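Local coordinates for protein succinate-semialdehyde dehydrogenase (Streptococcus pyogenes MGAS1882, PDB 4OGD) that probably oxidises succinic semialdehyde to succinate with NADP+ as the cofactor, as a member of the aldehyde dehydrogenase family, at residues A[229-243]-A[386-399]. Sequence-based numbering, arbitrary orientation.
Sequences ELGGDDAFIILDDAD and YGLGGTIFSSNQEH
Strands 235-238 and 391-393 run parallel, their axes 4.7 Å apart at closest approach, and are joined by backbone bonds from Thr391 N to Ala235 O, Ile237 N to Thr391 O, Phe393 N to Ile237 O and Leu239 N to Phe393 O. On one face of this pair, Thr391 CG2 sits over the centre of the Phe236 ring, 3.7 Å from its centroid, as a CH-pi contact. Thr391 OG1 is hydrogen-bonded to Ser416 O. The rings of Phe236 and Phe393 meet rim to rim, with planes 19° apart. Helix 244-256 packs against both rings. On the other face, Ile237 CD1 touches Ile392 CD1 at 3.6 Å. Leu239 CD1 reaches Ile392 CG2 and also lies over one face of the His399 imidazole.

Beyond the strands, Asp241 takes two side-chain bonds. His399 ND1 donates to Asp241 OD2 at 2.7 Å. This oxygen lies in the imidazole plane and is met on its syn side, with the donor tilted 33° out of the carboxylate plane. Ser394 OG donates to Asp241 OD1 at 2.7 Å from above the carboxylate plane. Ser394 OG also accepts from Asn396 N, an ST turn. His399 NE2 is hydrogen-bonded to Glu374 OE1, so both ring nitrogens are held. Asp241 O accepts from Ser395 OG in the carbonyl plane and from Ser395 N above it. Asn396 is the N-cap of helix 397-406, its OD1 accepting from His399 N.

Before the strands, Asp234 holds CG anti to its carbonyl carbon (chi1 -67°), which turns the carboxylate toward Gly389. Gly389 N meets Asp234 OD1 from above the carboxylate plane, at 2.9 Å. One water links Asp234 OD1, Asp233 N and Leu388 N. Another joins Ala235 N to Gly389 O.

The pair lies inside a mixed sheet, between strands 268-272 and 411-414. Helices flank both faces, the alpha/beta architecture of the catalytic domain in aldehyde dehydrogenases.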
loop_
_atom_site.group_PDB
_atom_site.type_symbol
_atom_site.label_atom_id
_atom_site.label_comp_id
_atom_site.label_asym_id
_atom_site.label_seq_id
_atom_site.Cartn_x
_atom_site.Cartn_y
_atom_site.Cartn_z
ATOM N N GLU A 229 -5.170 5.535 -7.906
ATOM C CA GLU A 229 -6.429 6.265 -7.944
ATOM C C GLU A 229 -6.964 6.148 -9.357
ATOM O O GLU A 229 -6.472 6.810 -10.278
ATOM C CB GLU A 229 -6.198 7.733 -7.572
ATOM C CG GLU A 229 -5.738 7.954 -6.134
ATOM C CD GLU A 229 -6.880 8.056 -5.138
ATOM O OE1 GLU A 229 -8.068 8.015 -5.552
ATOM O OE2 GLU A 229 -6.585 8.174 -3.918
ATOM N N LEU A 230 -7.945 5.270 -9.543
ATOM C CA LEU A 230 -8.377 4.916 -10.891
ATOM C C LEU A 230 -9.795 5.392 -11.199
ATOM O O LEU A 230 -10.306 6.324 -10.568
ATOM C CB LEU A 230 -8.230 3.407 -11.104
ATOM C CG LEU A 230 -6.859 2.854 -10.686
ATOM C CD1 LEU A 230 -6.823 1.335 -10.879
ATOM C CD2 LEU A 230 -5.720 3.533 -11.474
ATOM N N GLY A 231 -10.421 4.764 -12.184
ATOM C CA GLY A 231 -11.717 5.219 -12.643
ATOM C C GLY A 231 -12.828 4.765 -11.726
ATOM O O GLY A 231 -12.594 4.065 -10.734
ATOM N N GLY A 232 -14.050 5.157 -12.064
ATOM C CA GLY A 232 -15.210 4.733 -11.304
ATOM C C GLY A 232 -16.429 4.571 -12.191
ATOM O O GLY A 232 -16.440 5.002 -13.341
ATOM N N ASP A 233 -17.463 3.925 -11.662
ATOM C CA ASP A 233 -18.744 3.866 -12.349
ATOM C C ASP A 233 -19.797 4.108 -11.279
ATOM O O ASP A 233 -20.647 3.249 -10.998
ATOM C CB ASP A 233 -18.938 2.504 -13.034
ATOM C CG ASP A 233 -19.938 2.561 -14.168
ATOM O OD1 ASP A 233 -20.165 3.666 -14.695
ATOM O OD2 ASP A 233 -20.487 1.499 -14.548
ATOM N N ASP A 234 -19.710 5.289 -10.666
ATOM C CA ASP A 234 -20.386 5.564 -9.405
ATOM C C ASP A 234 -21.897 5.473 -9.513
ATOM O O ASP A 234 -22.499 5.998 -10.452
ATOM C CB ASP A 234 -20.013 6.954 -8.881
ATOM C CG ASP A 234 -18.554 7.065 -8.465
ATOM O OD1 ASP A 234 -17.820 6.047 -8.450
ATOM O OD2 ASP A 234 -18.149 8.192 -8.118
ATOM N N ALA A 235 -22.506 4.816 -8.534
ATOM C CA ALA A 235 -23.962 4.747 -8.466
ATOM C C ALA A 235 -24.523 5.940 -7.684
ATOM O O ALA A 235 -24.120 6.196 -6.542
ATOM C CB ALA A 235 -24.393 3.445 -7.831
ATOM N N PHE A 236 -25.456 6.653 -8.315
ATOM C CA PHE A 236 -26.178 7.771 -7.723
ATOM C C PHE A 236 -27.567 7.189 -7.467
ATOM O O PHE A 236 -28.345 6.996 -8.404
ATOM C CB PHE A 236 -26.193 8.917 -8.754
ATOM C CG PHE A 236 -26.834 10.216 -8.286
ATOM C CD1 PHE A 236 -28.194 10.295 -8.016
ATOM C CD2 PHE A 236 -26.077 11.386 -8.218
ATOM C CE1 PHE A 236 -28.783 11.505 -7.632
ATOM C CE2 PHE A 236 -26.650 12.599 -7.840
ATOM C CZ PHE A 236 -28.001 12.664 -7.548
ATOM N N ILE A 237 -27.852 6.869 -6.203
ATOM C CA ILE A 237 -29.034 6.083 -5.837
ATOM C C ILE A 237 -30.130 6.979 -5.270
ATOM O O ILE A 237 -29.941 7.645 -4.247
ATOM C CB ILE A 237 -28.684 5.015 -4.794
ATOM C CG1 ILE A 237 -27.462 4.201 -5.234
ATOM C CG2 ILE A 237 -29.884 4.102 -4.547
ATOM C CD1 ILE A 237 -26.991 3.194 -4.189
ATOM N N ILE A 238 -31.272 6.998 -5.948
ATOM C CA ILE A 238 -32.395 7.836 -5.547
ATOM C C ILE A 238 -33.376 7.015 -4.712
ATOM O O ILE A 238 -34.108 6.179 -5.246
ATOM C CB ILE A 238 -33.094 8.421 -6.785
ATOM C CG1 ILE A 238 -32.083 9.184 -7.643
ATOM C CG2 ILE A 238 -34.251 9.333 -6.386
ATOM C CD1 ILE A 238 -32.658 9.685 -8.935
ATOM N N LEU A 239 -33.371 7.236 -3.400
ATOM C CA LEU A 239 -34.222 6.460 -2.497
ATOM C C LEU A 239 -35.673 6.919 -2.540
ATOM O O LEU A 239 -36.006 7.952 -3.141
ATOM C CB LEU A 239 -33.693 6.510 -1.058
ATOM C CG LEU A 239 -32.261 6.005 -0.872
ATOM C CD1 LEU A 239 -31.916 5.875 0.599
ATOM C CD2 LEU A 239 -32.091 4.674 -1.575
ATOM N N ASP A 240 -36.536 6.140 -1.895
ATOM C CA ASP A 240 -37.975 6.394 -1.940
ATOM C C ASP A 240 -38.408 7.683 -1.241
ATOM O O ASP A 240 -39.549 8.128 -1.394
ATOM C CB ASP A 240 -38.758 5.179 -1.405
ATOM C CG ASP A 240 -38.412 4.825 0.040
ATOM O OD1 ASP A 240 -37.631 5.546 0.692
ATOM O OD2 ASP A 240 -38.937 3.807 0.538
ATOM N N ASP A 241 -37.498 8.283 -0.478
ATOM C CA ASP A 241 -37.785 9.531 0.231
ATOM C C ASP A 241 -36.890 10.685 -0.230
ATOM O O ASP A 241 -36.667 11.644 0.512
ATOM C CB ASP A 241 -37.671 9.338 1.748
ATOM C CG ASP A 241 -36.334 8.764 2.169
ATOM O OD1 ASP A 241 -35.427 8.677 1.311
ATOM O OD2 ASP A 241 -36.185 8.400 3.361
ATOM N N ALA A 242 -36.375 10.584 -1.451
ATOM C CA ALA A 242 -35.547 11.645 -2.025
ATOM C C ALA A 242 -36.311 12.961 -2.127
ATOM O O ALA A 242 -37.513 12.967 -2.390
ATOM C CB ALA A 242 -35.032 11.239 -3.394
ATOM N N ASP A 243 -35.602 14.065 -1.916
ATOM C CA ASP A 243 -36.144 15.397 -2.171
ATOM C C ASP A 243 -35.888 15.725 -3.639
ATOM O O ASP A 243 -34.748 15.971 -4.037
ATOM C CB ASP A 243 -35.460 16.425 -1.259
ATOM C CG ASP A 243 -36.036 17.832 -1.408
ATOM O OD1 ASP A 243 -36.329 18.258 -2.543
ATOM O OD2 ASP A 243 -36.181 18.520 -0.376
ATOM N N TYR A 386 -15.995 -1.469 -10.215
ATOM C CA TYR A 386 -15.508 -0.215 -9.653
ATOM C C TYR A 386 -16.086 0.013 -8.273
ATOM O O TYR A 386 -17.063 -0.619 -7.877
ATOM C CB TYR A 386 -15.920 0.942 -10.560
ATOM C CG TYR A 386 -15.454 0.781 -11.981
ATOM C CD1 TYR A 386 -16.266 0.190 -12.936
ATOM C CD2 TYR A 386 -14.189 1.213 -12.361
ATOM C CE1 TYR A 386 -15.837 0.038 -14.243
ATOM C CE2 TYR A 386 -13.749 1.064 -13.660
ATOM C CZ TYR A 386 -14.582 0.483 -14.596
ATOM O OH TYR A 386 -14.147 0.337 -15.891
ATOM N N GLY A 387 -15.487 0.934 -7.530
ATOM C CA GLY A 387 -16.039 1.305 -6.243
ATOM C C GLY A 387 -15.341 2.551 -5.752
ATOM O O GLY A 387 -14.637 2.516 -4.747
ATOM N N LEU A 388 -15.528 3.658 -6.464
ATOM C CA LEU A 388 -14.816 4.879 -6.105
ATOM C C LEU A 388 -15.674 5.785 -5.239
ATOM O O LEU A 388 -15.404 5.952 -4.044
ATOM C CB LEU A 388 -14.340 5.629 -7.353
ATOM C CG LEU A 388 -13.487 6.870 -7.057
ATOM C CD1 LEU A 388 -12.253 6.559 -6.205
ATOM C CD2 LEU A 388 -13.057 7.469 -8.378
ATOM N N GLY A 389 -16.710 6.362 -5.843
ATOM C CA GLY A 389 -17.620 7.233 -5.121
ATOM C C GLY A 389 -19.057 6.759 -5.203
ATOM O O GLY A 389 -19.334 5.561 -5.182
ATOM N N GLY A 390 -19.978 7.709 -5.319
ATOM C CA GLY A 390 -21.393 7.382 -5.347
ATOM C C GLY A 390 -22.188 8.377 -4.541
ATOM O O GLY A 390 -21.631 9.131 -3.749
ATOM N N THR A 391 -23.502 8.377 -4.751
ATOM C CA THR A 391 -24.390 9.317 -4.085
ATOM C C THR A 391 -25.586 8.583 -3.530
ATOM O O THR A 391 -26.093 7.668 -4.172
ATOM C CB THR A 391 -24.884 10.373 -5.082
ATOM O OG1 THR A 391 -23.793 11.227 -5.445
ATOM C CG2 THR A 391 -26.029 11.222 -4.499
ATOM N N ILE A 392 -26.012 8.957 -2.328
ATOM C CA ILE A 392 -27.297 8.495 -1.817
ATOM C C ILE A 392 -28.200 9.711 -1.659
ATOM O O ILE A 392 -27.851 10.659 -0.944
ATOM C CB ILE A 392 -27.178 7.785 -0.453
ATOM C CG1 ILE A 392 -26.141 6.656 -0.481
ATOM C CG2 ILE A 392 -28.551 7.275 -0.014
ATOM C CD1 ILE A 392 -26.418 5.575 -1.503
ATOM N N PHE A 393 -29.343 9.689 -2.345
ATOM C CA PHE A 393 -30.311 10.778 -2.270
ATOM C C PHE A 393 -31.509 10.371 -1.426
ATOM O O PHE A 393 -32.289 9.490 -1.805
ATOM C CB PHE A 393 -30.746 11.233 -3.670
ATOM C CG PHE A 393 -30.611 12.705 -3.870
ATOM C CD1 PHE A 393 -31.629 13.563 -3.482
ATOM C CD2 PHE A 393 -29.445 13.240 -4.392
ATOM C CE1 PHE A 393 -31.501 14.922 -3.642
ATOM C CE2 PHE A 393 -29.309 14.598 -4.553
ATOM C CZ PHE A 393 -30.340 15.442 -4.171
ATOM N N SER A 394 -31.631 11.011 -0.266
ATOM C CA SER A 394 -32.660 10.688 0.712
ATOM C C SER A 394 -32.875 11.857 1.665
ATOM O O SER A 394 -31.912 12.459 2.146
ATOM C CB SER A 394 -32.261 9.448 1.514
ATOM O OG SER A 394 -33.169 9.228 2.587
ATOM N N SER A 395 -34.136 12.174 1.951
ATOM C CA SER A 395 -34.435 13.276 2.864
ATOM C C SER A 395 -34.334 12.866 4.330
ATOM O O SER A 395 -34.492 13.697 5.225
ATOM C CB SER A 395 -35.822 13.857 2.582
ATOM O OG SER A 395 -36.824 12.886 2.810
ATOM N N ASN A 396 -34.086 11.585 4.587
ATOM C CA ASN A 396 -33.882 11.135 5.957
ATOM C C ASN A 396 -32.409 10.819 6.161
ATOM O O ASN A 396 -31.872 9.922 5.514
ATOM C CB ASN A 396 -34.747 9.911 6.266
ATOM C CG ASN A 396 -34.632 9.473 7.713
ATOM O OD1 ASN A 396 -33.653 8.842 8.114
ATOM N ND2 ASN A 396 -35.636 9.812 8.513
ATOM N N GLN A 397 -31.752 11.560 7.052
ATOM C CA GLN A 397 -30.296 11.448 7.179
ATOM C C GLN A 397 -29.828 10.077 7.653
ATOM O O GLN A 397 -28.854 9.535 7.120
ATOM C CB GLN A 397 -29.736 12.559 8.068
ATOM C CG GLN A 397 -28.218 12.575 8.137
ATOM C CD GLN A 397 -27.690 13.893 8.653
ATOM O OE1 GLN A 397 -27.635 14.880 7.921
ATOM N NE2 GLN A 397 -27.318 13.922 9.926
ATOM N N GLU A 398 -30.519 9.501 8.634
ATOM C CA GLU A 398 -30.153 8.166 9.105
ATOM C C GLU A 398 -30.373 7.096 8.033
ATOM O O GLU A 398 -29.580 6.157 7.921
ATOM C CB GLU A 398 -30.873 7.817 10.412
ATOM C CG GLU A 398 -30.318 8.576 11.607
ATOM C CD GLU A 398 -28.832 8.335 11.805
ATOM O OE1 GLU A 398 -28.430 7.159 11.929
ATOM O OE2 GLU A 398 -28.063 9.319 11.826
ATOM N N HIS A 399 -31.428 7.265 7.235
ATOM C CA HIS A 399 -31.711 6.384 6.095
ATOM C C HIS A 399 -30.567 6.460 5.087
ATOM O O HIS A 399 -30.043 5.431 4.632
ATOM C CB HIS A 399 -33.038 6.809 5.441
ATOM C CG HIS A 399 -33.539 5.877 4.372
ATOM N ND1 HIS A 399 -34.639 6.169 3.594
ATOM C CD2 HIS A 399 -33.103 4.661 3.961
ATOM C CE1 HIS A 399 -34.854 5.181 2.744
ATOM N NE2 HIS A 399 -33.937 4.252 2.947
HETATM O O HOH W 1 -19.340 1.440 -8.580
HETATM O O HOH W 2 -17.368 3.436 -8.740
HETATM O O HOH W 3 -19.677 10.138 -7.145
HETATM O O HOH W 4 -21.113 3.535 -6.145
#